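Local coordinates for haloacid dehalogenase domain protein hydrolase (Planctomyces limnophilus, PDB 4OVY) that probably acts as a metal-dependent hydrolase of the haloacid dehalogenase superfamily, a putative phosphatase that holds a calcium ion in its core, at residues Phe41-Gly45 with Thr46-Glu50. Residues are numbered along the deposited sequence; the frame is centred on the assembly and turned at random. Where two conformers were deposited one is given.
Sequences FDNDG and TLWCE. With CA (calcium ion), chain J; EDO (1,2-ethanediol), chain H.
Trp48 and Asp44 meet where the chain, just past the strand 38-41, curls into the metal-binding loop, whose Asp42, Asp44 and Thr46 fit the DxDx(T/V) pattern of HAD enzymes. Indole NE1 donates to the anti lone pair of Asp44 OD1 at 2.9 Å, and the carboxylate lies nearly coplanar with the ring, their planes 11° apart. Asn43 approaches instead over one indole face, its OD1 3.5 Å from Trp48 CD1. With Trp48 CG wedged between backbone N and carbonyl carbon (chi1 75°), the ring can reach both side chains. A phenylalanine in place of Trp48 would probably leave Asp44 OD1 without its indole donor and the carboxylate freer to turn.

Beneath these side chains the turn is tight. Asn43 O accepts from Thr46 N and, on a lone pair, from Leu47 N at 2.8 Å, while Gly45 N closes the loop onto Trp48 O. Gly45 has a positive phi of 80°, which favours glycine, and Glu50 OE2 lies 3.4 Å from Gly45 CA.

The metal side, also buried, is the watered one. Calcium takes Asp42 OD2 at 2.3 Å and Asp44 O at 2.5 Å, with two waters and Asn234 completing the observed site; Asp42 OD1 forms a salt bridge with Lys216. Glu50 OE1 joins only through one of those waters, and its OE2 bonds to Tyr268. Asp44 OD2 accepts from a 1,2-ethanediol, probably a crystallisation additive.

Away from the ion, Phe41 CD2 rests 3.9 Å from Leu47 CD2, both side chains packing on Met143 of helix 141-152, while the strand 38-41 leading into the loop runs between parallel strands 156-161 and 230-233.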
# COMPACT_ATOMS: atom_id res chain seq x y z
N PHE A 41 -1.99 -12.65 -5.74
CA PHE A 41 -2.11 -14.02 -5.26
C PHE A 41 -2.67 -14.02 -3.84
O PHE A 41 -2.20 -13.27 -2.99
CB PHE A 41 -0.73 -14.68 -5.18
CG PHE A 41 -0.07 -14.88 -6.52
CD1 PHE A 41 0.66 -13.86 -7.11
CD2 PHE A 41 -0.14 -16.10 -7.17
CE1 PHE A 41 1.27 -14.04 -8.34
CE2 PHE A 41 0.46 -16.29 -8.40
CZ PHE A 41 1.17 -15.26 -8.98
N ASP A 42 -3.62 -14.90 -3.57
CA ASP A 42 -3.87 -15.29 -2.19
C ASP A 42 -2.64 -16.05 -1.68
O ASP A 42 -1.82 -16.52 -2.49
CB ASP A 42 -5.12 -16.16 -2.11
CG ASP A 42 -5.68 -16.27 -0.70
OD1 ASP A 42 -5.21 -15.59 0.24
OD2 ASP A 42 -6.62 -17.05 -0.53
N ASN A 43 -2.51 -16.17 -0.37
CA ASN A 43 -1.41 -16.93 0.23
C ASN A 43 -1.86 -18.33 0.68
O ASN A 43 -1.54 -19.33 0.03
CB ASN A 43 -0.80 -16.16 1.41
CG ASN A 43 0.45 -16.83 1.97
OD1 ASN A 43 1.23 -17.44 1.23
ND2 ASN A 43 0.65 -16.72 3.28
N ASP A 44 -2.63 -18.40 1.76
CA ASP A 44 -3.11 -19.68 2.30
C ASP A 44 -3.83 -20.48 1.22
O ASP A 44 -4.79 -20.00 0.65
CB ASP A 44 -4.08 -19.45 3.46
CG ASP A 44 -3.45 -18.75 4.66
OD1 ASP A 44 -2.23 -18.89 4.89
OD2 ASP A 44 -4.19 -18.07 5.38
N GLY A 45 -3.35 -21.69 0.93
CA GLY A 45 -4.01 -22.57 -0.03
C GLY A 45 -3.71 -22.27 -1.49
O GLY A 45 -4.14 -23.01 -2.37
N THR A 46 -3.00 -21.17 -1.74
CA THR A 46 -2.67 -20.74 -3.09
C THR A 46 -1.15 -20.82 -3.31
O THR A 46 -0.70 -21.39 -4.30
CB THR A 46 -3.20 -19.33 -3.35
OG1 THR A 46 -4.63 -19.36 -3.37
CG2 THR A 46 -2.70 -18.77 -4.68
N LEU A 47 -0.38 -20.25 -2.38
CA LEU A 47 1.09 -20.30 -2.41
C LEU A 47 1.68 -21.33 -1.45
O LEU A 47 2.81 -21.79 -1.64
CB LEU A 47 1.67 -18.92 -2.07
CG LEU A 47 1.37 -17.78 -3.05
CD1 LEU A 47 2.00 -16.48 -2.59
CD2 LEU A 47 1.85 -18.13 -4.45
N TRP A 48 0.93 -21.67 -0.40
CA TRP A 48 1.40 -22.65 0.58
C TRP A 48 0.24 -23.37 1.26
O TRP A 48 -0.92 -23.01 1.08
CB TRP A 48 2.33 -21.98 1.61
CG TRP A 48 1.68 -21.12 2.66
CD1 TRP A 48 0.43 -20.57 2.63
CD2 TRP A 48 2.29 -20.68 3.88
NE1 TRP A 48 0.22 -19.83 3.77
CE2 TRP A 48 1.34 -19.87 4.54
CE3 TRP A 48 3.54 -20.87 4.47
CZ2 TRP A 48 1.60 -19.28 5.77
CZ3 TRP A 48 3.79 -20.28 5.69
CH2 TRP A 48 2.83 -19.50 6.33
N CYS A 49 0.57 -24.36 2.07
CA CYS A 49 -0.40 -25.26 2.65
C CYS A 49 -1.24 -24.61 3.77
O CYS A 49 -0.70 -23.86 4.58
CB CYS A 49 0.34 -26.47 3.20
SG CYS A 49 -0.71 -27.79 3.78
N GLU A 50 -2.54 -24.91 3.80
CA GLU A 50 -3.47 -24.36 4.81
C GLU A 50 -4.24 -25.46 5.56
O GLU A 50 -5.26 -25.19 6.19
CB GLU A 50 -4.47 -23.41 4.15
CG GLU A 50 -5.38 -24.10 3.15
CD GLU A 50 -6.33 -23.17 2.44
OE1 GLU A 50 -6.51 -22.00 2.87
OE2 GLU A 50 -6.92 -23.62 1.43
CA CA J . -7.08 -19.13 0.37
C1 EDO H . -6.86 -16.73 6.19
O1 EDO H . -6.48 -17.03 4.84
C2 EDO H . -8.36 -16.51 6.28
O2 EDO H . -8.81 -15.74 5.16
O HOH W 1 -2.02 -21.50 5.83
O HOH W 2 -7.99 -20.01 2.03
O HOH W 3 -9.11 -17.20 0.09